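Local atomic coordinates of acetaldehyde dehydrogenase (Acetylating) (Geobacillus thermoglucosidasius, PDB entry 5J78), a protein that catalyses, as an acetylating aldehyde dehydrogenase, the interconversion of acetaldehyde and acetyl-CoA, in its family with NAD(+) as the redox partner. Residues M209-T220 / A228-V239; P130-S140 / A157-S168. One frame throughout, in Å; residues are numbered along the deposited sequence. Where two conformers were deposited one is given.

Both contacts are parallel strand pairs of one mixed sheet; strands 124-138 and 216-219 are neighbours in it, and the centres of the contacts are about 10 Å apart. In sequence the 130-168 unit (contact 2) comes first and the 209-239 unit (contact 1) follows. They are stitched together by Val216 O, 2.8 Å from Ala135 N, and by the carboxylate of Asp215, whose OD2 lies 2.7 Å from Ile133 N, both probable hydrogen bonds. The other oxygen, Asp215 OD1, binds the magnesium ion at 2.2 Å. Adjacent beta-alpha-beta units in one sheet are consistent with the Rossmann-type, nucleotide-binding domain of aldehyde dehydrogenases, although no cofactor is bound here.

Contact 1. Residues M209-T220 / A228-V239; sequences MKHKLTDVILAT and AAYSSGKPAYGV. With MG (magnesium ion), chain H.
Lys234 reaches across to the turn 211-214 and grips it with its ammonium group. Its chain is bent at chi2 (-82°) and extended beyond, which lays CG 3.1 Å from Met209 O and carries NZ to two carbonyls: His211 O at 2.7 Å and Thr214 O at 2.8 Å. NZ lies in the plane of the Thr214 carbonyl but is tilted from that of His211, whose oxygen also takes Thr214 N from the opposite face. Ser232 holds OG between its backbone N and carbonyl carbon (chi1 65°), where it donates to Ala229 O and accepts from Lys234 N, an ST turn; the CD1 end of Ile217 abuts the same OG. On this side of the sheet the CB of Ala229 fits against Ala219 CB at 3.6 Å and against Ile217 CG2. On the other side, Val216 CG1 meets the Tyr237 ring at its edge, 3.9 Å from CD2, while Leu218 CD2 packs on Tyr237 CB. Between the two layers, strands 216-219 and 236-238 run parallel, 7° apart, with Tyr237 N donating to Ile217 O at 2.8 Å. They are the strands of a beta-alpha-beta unit whose helix is 223-229. A magnesium-bound water also donates to Thr214 O, at 3.1 Å, and to Lys212 O; with Asp215 giving OD1 to the ion and OD2 to Ile133 N, lysine and metal site together probably hold the turn.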
loop_
_atom_site.group_PDB
_atom_site.type_symbol
_atom_site.label_atom_id
_atom_site.label_comp_id
_atom_site.label_asym_id
_atom_site.label_seq_id
_atom_site.Cartn_x
_atom_site.Cartn_y
_atom_site.Cartn_z
ATOM N N MET A 209 3.784 5.726 -15.149
ATOM C CA MET A 209 3.050 6.760 -14.436
ATOM C C MET A 209 3.859 7.344 -13.262
ATOM O O MET A 209 3.713 8.518 -12.960
ATOM C CB MET A 209 1.711 6.218 -13.926
ATOM C CG MET A 209 0.652 6.049 -15.008
ATOM S SD MET A 209 -0.966 5.787 -14.284
ATOM C CE MET A 209 -1.930 5.600 -15.787
ATOM N N LYS A 210 4.734 6.552 -12.641
ATOM C CA LYS A 210 5.380 6.982 -11.396
ATOM C C LYS A 210 6.864 7.294 -11.525
ATOM O O LYS A 210 7.468 7.796 -10.588
ATOM C CB LYS A 210 5.185 5.914 -10.327
ATOM C CG LYS A 210 3.709 5.669 -9.991
ATOM C CD LYS A 210 3.557 4.505 -9.045
ATOM C CE LYS A 210 2.163 4.425 -8.471
ATOM N NZ LYS A 210 2.008 3.270 -7.544
ATOM N N HIS A 211 7.442 7.003 -12.683
ATOM C CA HIS A 211 8.878 7.136 -12.865
ATOM C C HIS A 211 9.367 8.573 -12.627
ATOM O O HIS A 211 8.661 9.523 -12.941
ATOM C CB HIS A 211 9.273 6.689 -14.271
ATOM C CG HIS A 211 10.729 6.397 -14.412
ATOM N ND1 HIS A 211 11.662 7.377 -14.680
ATOM C CD2 HIS A 211 11.421 5.242 -14.294
ATOM C CE1 HIS A 211 12.862 6.832 -14.745
ATOM N NE2 HIS A 211 12.745 5.537 -14.507
ATOM N N LYS A 212 10.575 8.718 -12.073
ATOM C CA LYS A 212 11.154 10.038 -11.797
ATOM C C LYS A 212 11.210 10.953 -13.018
ATOM O O LYS A 212 11.030 12.163 -12.895
ATOM C CB LYS A 212 12.573 9.899 -11.212
ATOM C CG LYS A 212 13.616 9.248 -12.133
ATOM C CD LYS A 212 15.019 9.263 -11.505
ATOM C CE LYS A 212 15.934 8.199 -12.128
ATOM N NZ LYS A 212 15.979 8.226 -13.633
ATOM N N LEU A 213 11.464 10.389 -14.193
ATOM C CA LEU A 213 11.548 11.195 -15.412
ATOM C C LEU A 213 10.208 11.555 -16.078
ATOM O O LEU A 213 10.173 12.392 -16.984
ATOM C CB LEU A 213 12.427 10.470 -16.447
ATOM C CG LEU A 213 13.884 10.264 -16.031
ATOM C CD1 LEU A 213 14.626 9.460 -17.104
ATOM C CD2 LEU A 213 14.579 11.605 -15.757
ATOM N N THR A 214 9.107 10.947 -15.652
ATOM C CA THR A 214 7.803 11.281 -16.238
ATOM C C THR A 214 7.309 12.623 -15.668
ATOM O O THR A 214 7.308 12.809 -14.450
ATOM C CB THR A 214 6.778 10.166 -15.956
ATOM O OG1 THR A 214 7.132 9.009 -16.714
ATOM C CG2 THR A 214 5.374 10.591 -16.300
ATOM N N ASP A 215 6.880 13.550 -16.525
ATOM C CA ASP A 215 6.511 14.895 -16.062
ATOM C C ASP A 215 5.009 15.158 -15.950
ATOM O O ASP A 215 4.549 15.779 -14.991
ATOM C CB ASP A 215 7.122 15.935 -16.988
ATOM C CG ASP A 215 8.603 15.993 -16.847
ATOM O OD1 ASP A 215 9.071 16.181 -15.696
ATOM O OD2 ASP A 215 9.298 15.780 -17.857
ATOM N N VAL A 216 4.266 14.725 -16.955
ATOM C CA VAL A 216 2.804 14.836 -16.966
ATOM C C VAL A 216 2.215 13.569 -17.576
ATOM O O VAL A 216 2.770 13.008 -18.529
ATOM C CB VAL A 216 2.340 16.072 -17.739
ATOM C CG1 VAL A 216 0.828 16.183 -17.720
ATOM C CG2 VAL A 216 2.969 17.348 -17.111
ATOM N N ILE A 217 1.117 13.109 -16.988
ATOM C CA ILE A 217 0.325 12.002 -17.524
ATOM C C ILE A 217 -0.929 12.550 -18.213
ATOM O O ILE A 217 -1.722 13.259 -17.590
ATOM C CB ILE A 217 -0.132 11.017 -16.406
ATOM C CG1 ILE A 217 1.049 10.549 -15.566
ATOM C CG2 ILE A 217 -0.936 9.796 -17.013
ATOM C CD1 ILE A 217 0.652 9.873 -14.267
ATOM N N LEU A 218 -1.095 12.236 -19.492
ATOM C CA LEU A 218 -2.391 12.377 -20.171
ATOM C C LEU A 218 -3.090 11.035 -20.132
ATOM O O LEU A 218 -2.683 10.101 -20.821
ATOM C CB LEU A 218 -2.230 12.825 -21.618
ATOM C CG LEU A 218 -1.597 14.176 -21.900
ATOM C CD1 LEU A 218 -1.711 14.454 -23.394
ATOM C CD2 LEU A 218 -2.270 15.286 -21.091
ATOM N N ALA A 219 -4.154 10.946 -19.341
ATOM C CA ALA A 219 -4.806 9.675 -19.086
ATOM C C ALA A 219 -6.180 9.632 -19.750
ATOM O O ALA A 219 -7.181 10.113 -19.200
ATOM C CB ALA A 219 -4.918 9.443 -17.603
ATOM N N THR A 220 -6.215 9.076 -20.952
ATOM C CA THR A 220 -7.467 8.862 -21.652
ATOM C C THR A 220 -7.820 7.387 -21.554
ATOM O O THR A 220 -7.223 6.545 -22.212
ATOM C CB THR A 220 -7.368 9.321 -23.107
ATOM O OG1 THR A 220 -6.823 10.646 -23.124
ATOM C CG2 THR A 220 -8.753 9.315 -23.771
ATOM N N ALA A 228 -6.130 5.969 -11.213
ATOM C CA ALA A 228 -4.735 5.574 -11.013
ATOM C C ALA A 228 -3.780 6.715 -11.361
ATOM O O ALA A 228 -2.773 6.944 -10.671
ATOM C CB ALA A 228 -4.402 4.362 -11.835
ATOM N N ALA A 229 -4.086 7.422 -12.439
ATOM C CA ALA A 229 -3.245 8.543 -12.841
ATOM C C ALA A 229 -3.284 9.662 -11.777
ATOM O O ALA A 229 -2.274 10.292 -11.513
ATOM C CB ALA A 229 -3.681 9.078 -14.222
ATOM N N TYR A 230 -4.442 9.901 -11.173
ATOM C CA TYR A 230 -4.529 10.889 -10.088
ATOM C C TYR A 230 -4.044 10.344 -8.724
ATOM O O TYR A 230 -4.117 11.042 -7.701
ATOM C CB TYR A 230 -5.962 11.425 -9.975
ATOM C CG TYR A 230 -6.256 12.457 -11.041
ATOM C CD1 TYR A 230 -5.803 13.760 -10.907
ATOM C CD2 TYR A 230 -6.934 12.122 -12.196
ATOM C CE1 TYR A 230 -6.043 14.703 -11.879
ATOM C CE2 TYR A 230 -7.180 13.058 -13.182
ATOM C CZ TYR A 230 -6.731 14.344 -13.026
ATOM O OH TYR A 230 -6.971 15.284 -14.014
ATOM N N SER A 231 -3.512 9.123 -8.733
ATOM C CA SER A 231 -2.981 8.470 -7.533
ATOM C C SER A 231 -1.498 8.243 -7.688
ATOM O O SER A 231 -0.876 7.632 -6.838
ATOM C CB SER A 231 -3.653 7.121 -7.276
ATOM O OG SER A 231 -5.048 7.243 -7.058
ATOM N N SER A 232 -0.950 8.711 -8.805
ATOM C CA SER A 232 0.405 8.361 -9.219
ATOM C C SER A 232 1.505 9.148 -8.539
ATOM O O SER A 232 2.685 8.788 -8.634
ATOM C CB SER A 232 0.547 8.584 -10.714
ATOM O OG SER A 232 0.399 9.966 -10.994
ATOM N N GLY A 233 1.125 10.248 -7.899
ATOM C CA GLY A 233 2.097 11.183 -7.374
ATOM C C GLY A 233 2.546 12.206 -8.413
ATOM O O GLY A 233 3.406 13.032 -8.109
ATOM N N LYS A 234 1.973 12.153 -9.624
ATOM C CA LYS A 234 2.333 13.076 -10.719
ATOM C C LYS A 234 1.162 13.955 -11.145
ATOM O O LYS A 234 0.022 13.557 -11.029
ATOM C CB LYS A 234 2.787 12.331 -11.981
ATOM C CG LYS A 234 3.898 11.375 -11.813
ATOM C CD LYS A 234 5.228 12.067 -11.820
ATOM C CE LYS A 234 6.334 11.043 -11.902
ATOM N NZ LYS A 234 7.644 11.738 -11.885
ATOM N N PRO A 235 1.458 15.120 -11.717
ATOM C CA PRO A 235 0.444 15.921 -12.389
ATOM C C PRO A 235 -0.202 15.136 -13.535
ATOM O O PRO A 235 0.511 14.506 -14.340
ATOM C CB PRO A 235 1.239 17.133 -12.899
ATOM C CG PRO A 235 2.462 17.154 -12.087
ATOM C CD PRO A 235 2.787 15.737 -11.809
ATOM N N ALA A 236 -1.530 15.151 -13.589
ATOM C CA ALA A 236 -2.272 14.428 -14.635
ATOM C C ALA A 236 -3.446 15.207 -15.206
ATOM O O ALA A 236 -4.151 15.937 -14.495
ATOM C CB ALA A 236 -2.778 13.107 -14.099
ATOM N N TYR A 237 -3.663 15.009 -16.501
ATOM C CA TYR A 237 -4.893 15.411 -17.153
ATOM C C TYR A 237 -5.672 14.162 -17.490
ATOM O O TYR A 237 -5.299 13.393 -18.392
ATOM C CB TYR A 237 -4.623 16.237 -18.406
ATOM C CG TYR A 237 -4.038 17.601 -18.138
ATOM C CD1 TYR A 237 -4.854 18.687 -17.865
ATOM C CD2 TYR A 237 -2.664 17.812 -18.172
ATOM C CE1 TYR A 237 -4.320 19.944 -17.618
ATOM C CE2 TYR A 237 -2.130 19.059 -17.929
ATOM C CZ TYR A 237 -2.964 20.123 -17.653
ATOM O OH TYR A 237 -2.429 21.366 -17.403
ATOM N N GLY A 238 -6.766 13.963 -16.764
ATOM C CA GLY A 238 -7.608 12.788 -16.954
ATOM C C GLY A 238 -8.848 13.120 -17.759
ATOM O O GLY A 238 -9.109 14.283 -18.067
ATOM N N VAL A 239 -9.602 12.087 -18.117
ATOM C CA VAL A 239 -10.934 12.241 -18.670
ATOM C C VAL A 239 -11.939 11.603 -17.737
ATOM O O VAL A 239 -11.580 10.988 -16.742
ATOM C CB VAL A 239 -11.073 11.577 -20.051
ATOM C CG1 VAL A 239 -10.052 12.140 -21.026
ATOM C CG2 VAL A 239 -10.911 10.060 -19.929
HETATM MG MG MG H . 10.728 15.803 -14.314
HETATM O O HOH W 1 5.300 9.465 -8.411
HETATM O O HOH W 2 -0.595 4.163 -6.644
HETATM O O HOH W 3 9.575 14.534 -13.122
HETATM O O HOH W 4 11.604 17.349 -15.359
#

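Contact 2. Residues P130-S140 / A157-S168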
loop_
_atom_site.group_PDB
_atom_site.type_symbol
_atom_site.label_atom_id
_atom_site.label_comp_id
_atom_site.label_asym_id
_atom_site.label_seq_id
_atom_site.Cartn_x
_atom_site.Cartn_y
_atom_site.Cartn_z
ATOM N N PRO A 130 8.283 23.984 -21.967
ATOM C CA PRO A 130 7.794 22.604 -22.113
ATOM C C PRO A 130 7.717 21.849 -20.788
ATOM O O PRO A 130 8.595 22.023 -19.955
ATOM C CB PRO A 130 8.845 21.950 -23.019
ATOM C CG PRO A 130 9.543 23.041 -23.664
ATOM C CD PRO A 130 9.546 24.184 -22.692
ATOM N N VAL A 131 6.710 21.003 -20.615
ATOM C CA VAL A 131 6.583 20.228 -19.393
ATOM C C VAL A 131 7.622 19.133 -19.300
ATOM O O VAL A 131 7.925 18.670 -18.198
ATOM C CB VAL A 131 5.200 19.587 -19.247
ATOM C CG1 VAL A 131 4.157 20.663 -19.060
ATOM C CG2 VAL A 131 4.865 18.671 -20.442
ATOM N N GLY A 132 8.152 18.720 -20.453
ATOM C CA GLY A 132 9.221 17.739 -20.506
ATOM C C GLY A 132 8.838 16.435 -21.198
ATOM O O GLY A 132 8.883 16.329 -22.436
ATOM N N ILE A 133 8.521 15.418 -20.404
ATOM C CA ILE A 133 8.125 14.108 -20.942
ATOM C C ILE A 133 6.696 13.811 -20.541
ATOM O O ILE A 133 6.370 13.796 -19.344
ATOM C CB ILE A 133 9.021 12.964 -20.426
ATOM C CG1 ILE A 133 10.482 13.268 -20.725
ATOM C CG2 ILE A 133 8.585 11.609 -21.046
ATOM C CD1 ILE A 133 11.438 12.246 -20.135
ATOM N N VAL A 134 5.861 13.583 -21.543
ATOM C CA VAL A 134 4.452 13.248 -21.342
ATOM C C VAL A 134 4.268 11.744 -21.437
ATOM O O VAL A 134 4.843 11.090 -22.321
ATOM C CB VAL A 134 3.529 13.939 -22.376
ATOM C CG1 VAL A 134 2.027 13.590 -22.111
ATOM C CG2 VAL A 134 3.738 15.447 -22.346
ATOM N N ALA A 135 3.496 11.203 -20.495
ATOM C CA ALA A 135 3.043 9.820 -20.534
ATOM C C ALA A 135 1.615 9.800 -21.103
ATOM O O ALA A 135 0.686 10.346 -20.514
ATOM C CB ALA A 135 3.093 9.204 -19.160
ATOM N N GLY A 136 1.450 9.192 -22.263
ATOM C CA GLY A 136 0.168 9.211 -22.965
ATOM C C GLY A 136 -0.555 7.877 -22.892
ATOM O O GLY A 136 -0.154 6.919 -23.556
ATOM N N ILE A 137 -1.614 7.803 -22.091
ATOM C CA ILE A 137 -2.399 6.567 -21.978
ATOM C C ILE A 137 -3.473 6.528 -23.055
ATOM O O ILE A 137 -4.275 7.466 -23.166
ATOM C CB ILE A 137 -3.086 6.405 -20.600
ATOM C CG1 ILE A 137 -2.108 6.687 -19.443
ATOM C CG2 ILE A 137 -3.660 4.998 -20.504
ATOM C CD1 ILE A 137 -0.869 5.800 -19.435
ATOM N N ILE A 138 -3.518 5.426 -23.808
ATOM C CA ILE A 138 -4.362 5.340 -25.018
ATOM C C ILE A 138 -5.510 4.343 -24.882
ATOM O O ILE A 138 -5.296 3.194 -24.517
ATOM C CB ILE A 138 -3.509 4.937 -26.266
ATOM C CG1 ILE A 138 -2.324 5.911 -26.464
ATOM C CG2 ILE A 138 -4.371 4.887 -27.533
ATOM C CD1 ILE A 138 -2.742 7.356 -26.775
ATOM N N PRO A 139 -6.737 4.767 -25.219
ATOM C CA PRO A 139 -7.894 3.883 -25.079
ATOM C C PRO A 139 -7.986 2.879 -26.230
ATOM O O PRO A 139 -7.397 3.114 -27.271
ATOM C CB PRO A 139 -9.077 4.851 -25.106
ATOM C CG PRO A 139 -8.609 5.973 -25.956
ATOM C CD PRO A 139 -7.125 6.094 -25.726
ATOM N N SER A 140 -8.724 1.792 -26.036
ATOM C CA SER A 140 -8.882 0.769 -27.076
ATOM C C SER A 140 -9.912 1.163 -28.159
ATOM O O SER A 140 -9.894 0.634 -29.258
ATOM C CB SER A 140 -9.292 -0.551 -26.428
ATOM O OG SER A 140 -10.587 -0.458 -25.835
ATOM N N ALA A 157 4.357 21.572 -28.467
ATOM C CA ALA A 157 4.731 22.267 -27.223
ATOM C C ALA A 157 6.154 21.937 -26.768
ATOM O O ALA A 157 6.602 22.374 -25.687
ATOM C CB ALA A 157 3.731 21.942 -26.122
ATOM N N ARG A 158 6.839 21.148 -27.594
ATOM C CA ARG A 158 8.275 20.847 -27.483
ATOM C C ARG A 158 8.600 19.797 -26.427
ATOM O O ARG A 158 9.660 19.825 -25.805
ATOM C CB ARG A 158 9.077 22.126 -27.223
ATOM C CG ARG A 158 8.868 23.203 -28.299
ATOM C CD ARG A 158 8.983 24.606 -27.742
ATOM N NE ARG A 158 10.362 24.930 -27.425
ATOM C CZ ARG A 158 10.747 25.755 -26.456
ATOM N NH1 ARG A 158 9.867 26.370 -25.689
ATOM N NH2 ARG A 158 12.028 25.979 -26.265
ATOM N N ASN A 159 7.691 18.844 -26.276
ATOM C CA ASN A 159 7.866 17.707 -25.388
ATOM C C ASN A 159 8.232 16.422 -26.122
ATOM O O ASN A 159 8.009 16.303 -27.328
ATOM C CB ASN A 159 6.571 17.478 -24.603
ATOM C CG ASN A 159 6.091 18.733 -23.928
ATOM O OD1 ASN A 159 6.709 19.205 -22.967
ATOM N ND2 ASN A 159 5.026 19.315 -24.454
ATOM N N ALA A 160 8.765 15.463 -25.371
ATOM C CA ALA A 160 8.804 14.052 -25.786
ATOM C C ALA A 160 7.530 13.396 -25.266
ATOM O O ALA A 160 6.901 13.920 -24.358
ATOM C CB ALA A 160 10.055 13.333 -25.244
ATOM N N ILE A 161 7.135 12.264 -25.834
ATOM C CA ILE A 161 5.946 11.566 -25.349
ATOM C C ILE A 161 6.162 10.063 -25.435
ATOM O O ILE A 161 6.712 9.560 -26.430
ATOM C CB ILE A 161 4.660 11.981 -26.114
ATOM C CG1 ILE A 161 3.446 11.233 -25.551
ATOM C CG2 ILE A 161 4.783 11.739 -27.607
ATOM C CD1 ILE A 161 2.150 12.000 -25.715
ATOM N N VAL A 162 5.777 9.369 -24.361
ATOM C CA VAL A 162 5.818 7.902 -24.286
ATOM C C VAL A 162 4.397 7.371 -24.147
ATOM O O VAL A 162 3.712 7.684 -23.174
ATOM C CB VAL A 162 6.658 7.382 -23.086
ATOM C CG1 VAL A 162 6.706 5.866 -23.085
ATOM C CG2 VAL A 162 8.068 7.947 -23.114
ATOM N N PHE A 163 3.971 6.562 -25.116
ATOM C CA PHE A 163 2.618 6.001 -25.134
ATOM C C PHE A 163 2.463 4.660 -24.442
ATOM O O PHE A 163 3.361 3.825 -24.464
ATOM C CB PHE A 163 2.138 5.862 -26.574
ATOM C CG PHE A 163 1.863 7.168 -27.223
ATOM C CD1 PHE A 163 0.810 7.949 -26.789
ATOM C CD2 PHE A 163 2.683 7.642 -28.233
ATOM C CE1 PHE A 163 0.558 9.165 -27.365
ATOM C CE2 PHE A 163 2.437 8.864 -28.821
ATOM C CZ PHE A 163 1.375 9.626 -28.382
ATOM N N SER A 164 1.292 4.470 -23.838
ATOM C CA SER A 164 0.905 3.209 -23.211
ATOM C C SER A 164 -0.453 2.749 -23.780
ATOM O O SER A 164 -1.492 3.332 -23.441
ATOM C CB SER A 164 0.836 3.361 -21.681
ATOM O OG SER A 164 0.565 2.123 -21.038
ATOM N N PRO A 165 -0.447 1.713 -24.650
ATOM C CA PRO A 165 -1.692 1.142 -25.191
ATOM C C PRO A 165 -2.461 0.281 -24.222
ATOM O O PRO A 165 -1.894 -0.376 -23.350
ATOM C CB PRO A 165 -1.221 0.244 -26.347
ATOM C CG PRO A 165 0.219 0.471 -26.497
ATOM C CD PRO A 165 0.727 1.009 -25.191
ATOM N N HIS A 166 -3.769 0.295 -24.406
ATOM C CA HIS A 166 -4.648 -0.771 -23.961
ATOM C C HIS A 166 -4.159 -2.113 -24.563
ATOM O O HIS A 166 -3.764 -2.175 -25.730
ATOM C CB HIS A 166 -6.073 -0.422 -24.399
ATOM C CG HIS A 166 -7.146 -1.225 -23.735
ATOM N ND1 HIS A 166 -7.333 -2.569 -23.984
ATOM C CD2 HIS A 166 -8.134 -0.858 -22.883
ATOM C CE1 HIS A 166 -8.366 -3.002 -23.281
ATOM N NE2 HIS A 166 -8.872 -1.983 -22.607
ATOM N N PRO A 167 -4.160 -3.196 -23.779
ATOM C CA PRO A 167 -3.629 -4.445 -24.349
ATOM C C PRO A 167 -4.354 -4.938 -25.628
ATOM O O PRO A 167 -3.718 -5.518 -26.511
ATOM C CB PRO A 167 -3.810 -5.447 -23.211
ATOM C CG PRO A 167 -3.832 -4.623 -21.989
ATOM C CD PRO A 167 -4.498 -3.335 -22.355
ATOM N N SER A 168 -5.647 -4.667 -25.762
ATOM C CA SER A 168 -6.373 -5.156 -26.933
ATOM C C SER A 168 -6.119 -4.300 -28.196
ATOM O O SER A 168 -6.661 -4.590 -29.281
ATOM C CB SER A 168 -7.874 -5.220 -26.632
ATOM O OG SER A 168 -8.438 -3.929 -26.609
#
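Ala160 N donates to Gly132 O, and from there the backbone bonds alternate in direction between the strands up to His166 N, which donates to Ile138 O. The middle rungs of this ladder are short and straight: Val162 N donates to Val134 O at 2.8 Å with 169° at the hydrogen. A side chain extends the ladder, for Asn159 OD1 accepts from Gly132 N at 2.9 Å, the donor tilted from the amide carbonyl plane. The Asn159 ND2 end is held by Ala154 O and Leu460 O, which fixes the amide's rotation. Strands 133-138 and 160-165, joined through helix 143-156, make a right-handed beta-alpha-beta crossover, and their axes cross at -23°. Apolar contacts divide between the two sides of the sheet. On one, Val134 CG1 meets Ile161 CD1 at 3.9 Å, and Ile138 CD1 reaches Phe163 CD1 at 3.6 Å; Gly136, lacking a side chain, leaves room for that ring, whose edge faces Gly136 O. On the other, Ile137 turns at chi2 (-58°) to bring CD1 to Ser164 CB at 3.7 Å. Contacts with flat groups close both ends. Pro130 lays CG over one face of the Arg158 guanidinium, whose NH2 donates to Glu51 O. At the far end Ser140 CB makes a CH-pi contact, 3.7 Å from the His166 ring centroid, while Ser168 N bonds to His166 ND1 in the ring plane.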